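PDB 3V67: sensor protein CpxA from Vibrio parahaemolyticus, which probably senses signals through its periplasmic PAS-fold domain, described here, and as a histidine kinase probably autophosphorylates on histidine with ATP. Local coordinates for residues 29-34 with 38-43; 79-84 with 118-123. All blocks are in the same frame, centred on the assembly; numbering follows the deposited sequence.

Contact 1. Residues 29-34 with 38-43; sequences NKYSKE and GRILFR
Y31 and E34 meet I40, R39 and R43 where the chain leaves helix 14-30 and turns into helix 37-46. Y31 is the first residue to abandon helical backbone angles. With its CG beside the backbone N (chi1 -59°), the ring lies along helix 37-46, one face under I40 CG2 and CE2 at R43 CD, 3.5 Å away. I40 and Y31 slide past each other in opposite directions, and I40 CD1 sits 4.0 Å from Y31 CB. Branched and aliphatic, I40 can serve the tyrosine ring and the methylenes of E34 at once. R43 is extended from CG to NE, so its methylenes line the aromatic edge and its guanidinium lies further out, by E34. The phenol OH of Y31 bonds to the main-chain O of D137 of the second subunit.

E34 suits its place by being apolar first and charged at the end: CG packs 3.5 Å from I40 CG1, then the chain bends at chi2 (55°). The E34 and R39 side chains cross at about a right angle, their flat groups 56° apart; OE1 lies at the guanidinium edge, 3.6 Å from R39 NH1, in a long salt bridge. OE1 also accepts the backbone N-H of D36, whose OD1 accepts the backbone N-H of R39. E34 OE2, 4.3 Å from R43 NH1, lies well out of that guanidinium plane, so only charge attraction acts. Buried Y31 and I40 thus pack apolar surface, while E34 and the exposed arginines form the charged outer side, where two arginines would be expected to favour an ionised carboxylate.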
loop_
_atom_site.group_PDB
_atom_site.type_symbol
_atom_site.label_atom_id
_atom_site.label_comp_id
_atom_site.label_asym_id
_atom_site.label_seq_id
_atom_site.Cartn_x
_atom_site.Cartn_y
_atom_site.Cartn_z
ATOM N N ASN A 29 -16.059 5.682 -22.780
ATOM C CA ASN A 29 -16.951 5.009 -23.716
ATOM C C ASN A 29 -18.427 5.312 -23.487
ATOM O O ASN A 29 -19.213 5.348 -24.434
ATOM C CB ASN A 29 -16.711 3.498 -23.707
ATOM C CG ASN A 29 -15.804 3.051 -24.833
ATOM O OD1 ASN A 29 -15.829 3.620 -25.925
ATOM N ND2 ASN A 29 -14.992 2.030 -24.574
ATOM N N LYS A 30 -18.800 5.531 -22.230
ATOM C CA LYS A 30 -20.188 5.822 -21.894
ATOM C C LYS A 30 -20.637 7.168 -22.451
ATOM O O LYS A 30 -21.742 7.296 -22.981
ATOM C CB LYS A 30 -20.396 5.796 -20.381
ATOM C CG LYS A 30 -21.776 6.270 -19.962
ATOM C CD LYS A 30 -22.055 5.980 -18.501
ATOM C CE LYS A 30 -23.470 6.397 -18.135
ATOM N NZ LYS A 30 -23.816 6.016 -16.741
ATOM N N TYR A 31 -19.771 8.168 -22.335
ATOM C CA TYR A 31 -20.121 9.524 -22.737
ATOM C C TYR A 31 -19.460 9.937 -24.044
ATOM O O TYR A 31 -19.240 11.124 -24.286
ATOM C CB TYR A 31 -19.753 10.509 -21.628
ATOM C CG TYR A 31 -20.451 10.214 -20.324
ATOM C CD1 TYR A 31 -19.828 9.466 -19.333
ATOM C CD2 TYR A 31 -21.738 10.670 -20.089
ATOM C CE1 TYR A 31 -20.468 9.188 -18.141
ATOM C CE2 TYR A 31 -22.387 10.400 -18.902
ATOM C CZ TYR A 31 -21.749 9.659 -17.929
ATOM O OH TYR A 31 -22.396 9.388 -16.745
ATOM N N SER A 32 -19.152 8.956 -24.885
ATOM C CA SER A 32 -18.513 9.222 -26.170
ATOM C C SER A 32 -19.438 10.014 -27.088
ATOM O O SER A 32 -18.984 10.731 -27.981
ATOM C CB SER A 32 -18.094 7.913 -26.842
ATOM O OG SER A 32 -19.217 7.080 -27.080
ATOM N N LYS A 33 -20.739 9.883 -26.857
ATOM C CA LYS A 33 -21.734 10.577 -27.664
ATOM C C LYS A 33 -21.878 12.042 -27.263
ATOM O O LYS A 33 -22.217 12.888 -28.091
ATOM C CB LYS A 33 -23.086 9.871 -27.554
ATOM C CG LYS A 33 -23.458 9.467 -26.133
ATOM C CD LYS A 33 -24.947 9.183 -26.016
ATOM C CE LYS A 33 -25.409 8.191 -27.071
ATOM N NZ LYS A 33 -25.842 6.901 -26.468
ATOM N N GLU A 34 -21.618 12.340 -25.994
ATOM C CA GLU A 34 -21.846 13.682 -25.464
ATOM C C GLU A 34 -20.778 14.684 -25.906
ATOM O O GLU A 34 -19.581 14.402 -25.837
ATOM C CB GLU A 34 -21.955 13.646 -23.937
ATOM C CG GLU A 34 -22.357 14.974 -23.323
ATOM C CD GLU A 34 -23.643 15.521 -23.908
ATOM O OE1 GLU A 34 -23.657 16.705 -24.303
ATOM O OE2 GLU A 34 -24.640 14.770 -23.974
ATOM N N GLY A 38 -19.667 20.089 -19.628
ATOM C CA GLY A 38 -20.419 20.375 -18.418
ATOM C C GLY A 38 -21.486 19.335 -18.141
ATOM O O GLY A 38 -21.706 18.937 -16.993
ATOM N N ARG A 39 -22.146 18.887 -19.202
ATOM C CA ARG A 39 -23.163 17.852 -19.094
ATOM C C ARG A 39 -22.538 16.548 -18.609
ATOM O O ARG A 39 -23.099 15.856 -17.756
ATOM C CB ARG A 39 -23.861 17.658 -20.442
ATOM C CG ARG A 39 -25.033 16.693 -20.408
ATOM C CD ARG A 39 -26.001 16.956 -21.552
ATOM N NE ARG A 39 -26.768 18.184 -21.353
ATOM C CZ ARG A 39 -26.544 19.327 -21.996
ATOM N NH1 ARG A 39 -25.573 19.407 -22.896
ATOM N NH2 ARG A 39 -27.298 20.389 -21.746
ATOM N N ILE A 40 -21.364 16.227 -19.149
ATOM C CA ILE A 40 -20.645 15.024 -18.750
ATOM C C ILE A 40 -20.270 15.061 -17.271
ATOM O O ILE A 40 -20.529 14.109 -16.537
ATOM C CB ILE A 40 -19.360 14.819 -19.576
ATOM C CG1 ILE A 40 -19.695 14.607 -21.050
ATOM C CG2 ILE A 40 -18.575 13.635 -19.042
ATOM C CD1 ILE A 40 -18.483 14.289 -21.912
ATOM N N LEU A 41 -19.657 16.162 -16.842
ATOM C CA LEU A 41 -19.207 16.304 -15.458
ATOM C C LEU A 41 -20.386 16.223 -14.503
ATOM O O LEU A 41 -20.333 15.534 -13.478
ATOM C CB LEU A 41 -18.472 17.631 -15.270
ATOM C CG LEU A 41 -17.243 17.850 -16.154
ATOM C CD1 LEU A 41 -16.685 19.244 -15.949
ATOM C CD2 LEU A 41 -16.182 16.800 -15.872
ATOM N N PHE A 42 -21.451 16.930 -14.864
ATOM C CA PHE A 42 -22.692 16.919 -14.105
ATOM C C PHE A 42 -23.237 15.495 -13.938
ATOM O O PHE A 42 -23.510 15.059 -12.817
ATOM C CB PHE A 42 -23.716 17.810 -14.813
ATOM C CG PHE A 42 -25.002 17.977 -14.066
ATOM C CD1 PHE A 42 -25.088 18.848 -12.994
ATOM C CD2 PHE A 42 -26.134 17.278 -14.449
ATOM C CE1 PHE A 42 -26.274 19.006 -12.309
ATOM C CE2 PHE A 42 -27.325 17.433 -13.768
ATOM C CZ PHE A 42 -27.395 18.298 -12.696
ATOM N N ARG A 43 -23.385 14.779 -15.052
ATOM C CA ARG A 43 -23.861 13.395 -15.028
ATOM C C ARG A 43 -22.982 12.477 -14.181
ATOM O O ARG A 43 -23.482 11.739 -13.333
ATOM C CB ARG A 43 -23.949 12.829 -16.448
ATOM C CG ARG A 43 -25.284 13.024 -17.146
ATOM C CD ARG A 43 -25.261 12.365 -18.517
ATOM N NE ARG A 43 -26.525 12.498 -19.232
ATOM C CZ ARG A 43 -26.704 12.140 -20.500
ATOM N NH1 ARG A 43 -25.694 11.631 -21.196
ATOM N NH2 ARG A 43 -27.889 12.296 -21.076
#

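Contact 2. Residues 79-84 with 118-123; sequences RAMQNF and LMYVGF
Y120 of strand 115-124 is met by M81 and F84 of helix 75-87, and each part of its side chain has its own neighbour. CB touches the end of the methionine, 3.5 Å from M81 CE. CG lies 3.9 Å from M81 SD, which sits over one face of the ring, 4.2 Å from the centroid and 23° off the normal, a Met-aromatic contact offset toward the rim. Methionine fits because its unbranched, polarisable thioether, bent at chi2 and chi3, can put SD over the face and CE at Y120 CB. Further out, CD1 and CE1 meet F84, with CD1 3.7 Å from F84 CE2; the rings stand rim to rim, planes at 86°. Phenylalanine, wholly apolar, suits this buried spot, whereas tyrosine adds a hydroxyl that bonds to S61 OG, giving a buried polar atom a partner.

Helix 75-87 packs here on the antiparallel sheet: M81 also touches F59 of strand 57-61, and both M81 and F84 rest on I104 of strand 102-112, the two strands that flank 115-124.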
loop_
_atom_site.group_PDB
_atom_site.type_symbol
_atom_site.label_atom_id
_atom_site.label_comp_id
_atom_site.label_asym_id
_atom_site.label_seq_id
_atom_site.Cartn_x
_atom_site.Cartn_y
_atom_site.Cartn_z
ATOM N N ARG A 79 -10.601 20.598 -1.188
ATOM C CA ARG A 79 -9.310 21.129 -0.763
ATOM C C ARG A 79 -8.193 20.130 -1.049
ATOM O O ARG A 79 -7.155 20.478 -1.629
ATOM C CB ARG A 79 -9.333 21.456 0.731
ATOM C CG ARG A 79 -9.700 22.893 1.058
ATOM C CD ARG A 79 -11.126 23.011 1.558
ATOM N NE ARG A 79 -11.381 22.118 2.685
ATOM C CZ ARG A 79 -12.295 22.345 3.623
ATOM N NH1 ARG A 79 -13.035 23.444 3.575
ATOM N NH2 ARG A 79 -12.464 21.478 4.613
ATOM N N ALA A 80 -8.420 18.885 -0.638
ATOM C CA ALA A 80 -7.449 17.820 -0.847
ATOM C C ALA A 80 -7.136 17.650 -2.330
ATOM O O ALA A 80 -5.971 17.539 -2.713
ATOM C CB ALA A 80 -7.962 16.512 -0.256
ATOM N N MET A 81 -8.176 17.644 -3.162
ATOM C CA MET A 81 -7.986 17.498 -4.604
ATOM C C MET A 81 -7.176 18.643 -5.199
ATOM O O MET A 81 -6.243 18.407 -5.966
ATOM C CB MET A 81 -9.322 17.366 -5.338
ATOM C CG MET A 81 -9.182 17.354 -6.859
ATOM S SD MET A 81 -7.973 16.160 -7.484
ATOM C CE MET A 81 -8.582 14.642 -6.775
ATOM N N GLN A 82 -7.535 19.875 -4.850
ATOM C CA GLN A 82 -6.803 21.037 -5.346
ATOM C C GLN A 82 -5.327 20.951 -4.981
ATOM O O GLN A 82 -4.441 21.116 -5.838
ATOM C CB GLN A 82 -7.405 22.331 -4.799
ATOM C CG GLN A 82 -6.551 23.571 -5.039
ATOM C CD GLN A 82 -6.562 24.043 -6.486
ATOM O OE1 GLN A 82 -7.078 23.366 -7.375
ATOM N NE2 GLN A 82 -5.994 25.219 -6.724
ATOM N N ASN A 83 -5.072 20.679 -3.703
ATOM C CA ASN A 83 -3.706 20.503 -3.235
ATOM C C ASN A 83 -2.970 19.436 -4.038
ATOM O O ASN A 83 -1.829 19.644 -4.447
ATOM C CB ASN A 83 -3.679 20.154 -1.748
ATOM C CG ASN A 83 -2.268 20.025 -1.210
ATOM O OD1 ASN A 83 -1.665 18.955 -1.267
ATOM N ND2 ASN A 83 -1.730 21.123 -0.690
ATOM N N PHE A 84 -3.633 18.304 -4.271
ATOM C CA PHE A 84 -3.040 17.212 -5.038
ATOM C C PHE A 84 -2.648 17.665 -6.435
ATOM O O PHE A 84 -1.532 17.406 -6.890
ATOM C CB PHE A 84 -3.997 16.019 -5.129
ATOM C CG PHE A 84 -3.395 14.810 -5.790
ATOM C CD1 PHE A 84 -2.692 13.877 -5.046
ATOM C CD2 PHE A 84 -3.530 14.606 -7.155
ATOM C CE1 PHE A 84 -2.134 12.765 -5.650
ATOM C CE2 PHE A 84 -2.975 13.497 -7.762
ATOM C CZ PHE A 84 -2.276 12.574 -7.007
ATOM N N LEU A 118 -7.747 15.346 -17.323
ATOM C CA LEU A 118 -7.137 14.385 -16.417
ATOM C C LEU A 118 -8.129 13.950 -15.348
ATOM O O LEU A 118 -8.872 14.766 -14.802
ATOM C CB LEU A 118 -5.883 14.983 -15.779
ATOM C CG LEU A 118 -4.798 15.384 -16.780
ATOM C CD1 LEU A 118 -3.922 16.477 -16.204
ATOM C CD2 LEU A 118 -3.961 14.170 -17.171
ATOM N N MET A 119 -8.133 12.655 -15.060
ATOM C CA MET A 119 -9.046 12.061 -14.101
ATOM C C MET A 119 -8.293 11.649 -12.844
ATOM O O MET A 119 -7.125 11.246 -12.897
ATOM C CB MET A 119 -9.743 10.842 -14.712
ATOM C CG MET A 119 -10.953 10.351 -13.926
ATOM S SD MET A 119 -11.562 8.746 -14.484
ATOM C CE MET A 119 -10.497 7.650 -13.557
ATOM N N TYR A 120 -8.978 11.759 -11.714
ATOM C CA TYR A 120 -8.411 11.426 -10.421
ATOM C C TYR A 120 -9.469 10.669 -9.634
ATOM O O TYR A 120 -10.659 10.752 -9.945
ATOM C CB TYR A 120 -8.049 12.696 -9.655
ATOM C CG TYR A 120 -7.184 13.691 -10.397
ATOM C CD1 TYR A 120 -5.821 13.785 -10.135
ATOM C CD2 TYR A 120 -7.733 14.561 -11.335
ATOM C CE1 TYR A 120 -5.026 14.705 -10.797
ATOM C CE2 TYR A 120 -6.943 15.481 -12.008
ATOM C CZ TYR A 120 -5.594 15.549 -11.735
ATOM O OH TYR A 120 -4.806 16.462 -12.397
ATOM N N VAL A 121 -9.041 9.938 -8.612
ATOM C CA VAL A 121 -9.976 9.217 -7.756
ATOM C C VAL A 121 -9.648 9.447 -6.286
ATOM O O VAL A 121 -8.529 9.194 -5.841
ATOM C CB VAL A 121 -9.982 7.697 -8.058
ATOM C CG1 VAL A 121 -10.914 6.973 -7.107
ATOM C CG2 VAL A 121 -10.394 7.436 -9.497
ATOM N N GLY A 122 -10.629 9.942 -5.539
ATOM C CA GLY A 122 -10.491 10.127 -4.110
ATOM C C GLY A 122 -11.258 9.045 -3.381
ATOM O O GLY A 122 -12.314 8.612 -3.831
ATOM N N PHE A 123 -10.719 8.595 -2.257
ATOM C CA PHE A 123 -11.354 7.539 -1.484
ATOM C C PHE A 123 -10.757 7.500 -0.092
ATOM O O PHE A 123 -9.543 7.555 0.060
ATOM C CB PHE A 123 -11.186 6.182 -2.176
ATOM C CG PHE A 123 -9.764 5.853 -2.543
ATOM C CD1 PHE A 123 -8.958 5.134 -1.675
ATOM C CD2 PHE A 123 -9.240 6.251 -3.762
ATOM C CE1 PHE A 123 -7.650 4.829 -2.012
ATOM C CE2 PHE A 123 -7.933 5.949 -4.105
ATOM C CZ PHE A 123 -7.139 5.236 -3.230
#

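In the fold
Both contacts belong to the periplasmic sensor domain, a PAS fold, and both segments of contact 1 precede both segments of contact 2 along the chain. Their centres are about 20 Å apart, their nearest atoms about 8 Å, and they do not touch. The centre of contact 2 is about 5 Å, and that of contact 1 about 17 Å, from the centre of the chain. Contact 2 packs helix 75-87 on strand 115-124 of the antiparallel sheet; contact 1 joins helices 14-30 and 37-46 across a short turn beside the second subunit. One therefore belongs to the helix-on-sheet core, the other to a peripheral corner that also meets the neighbouring chain.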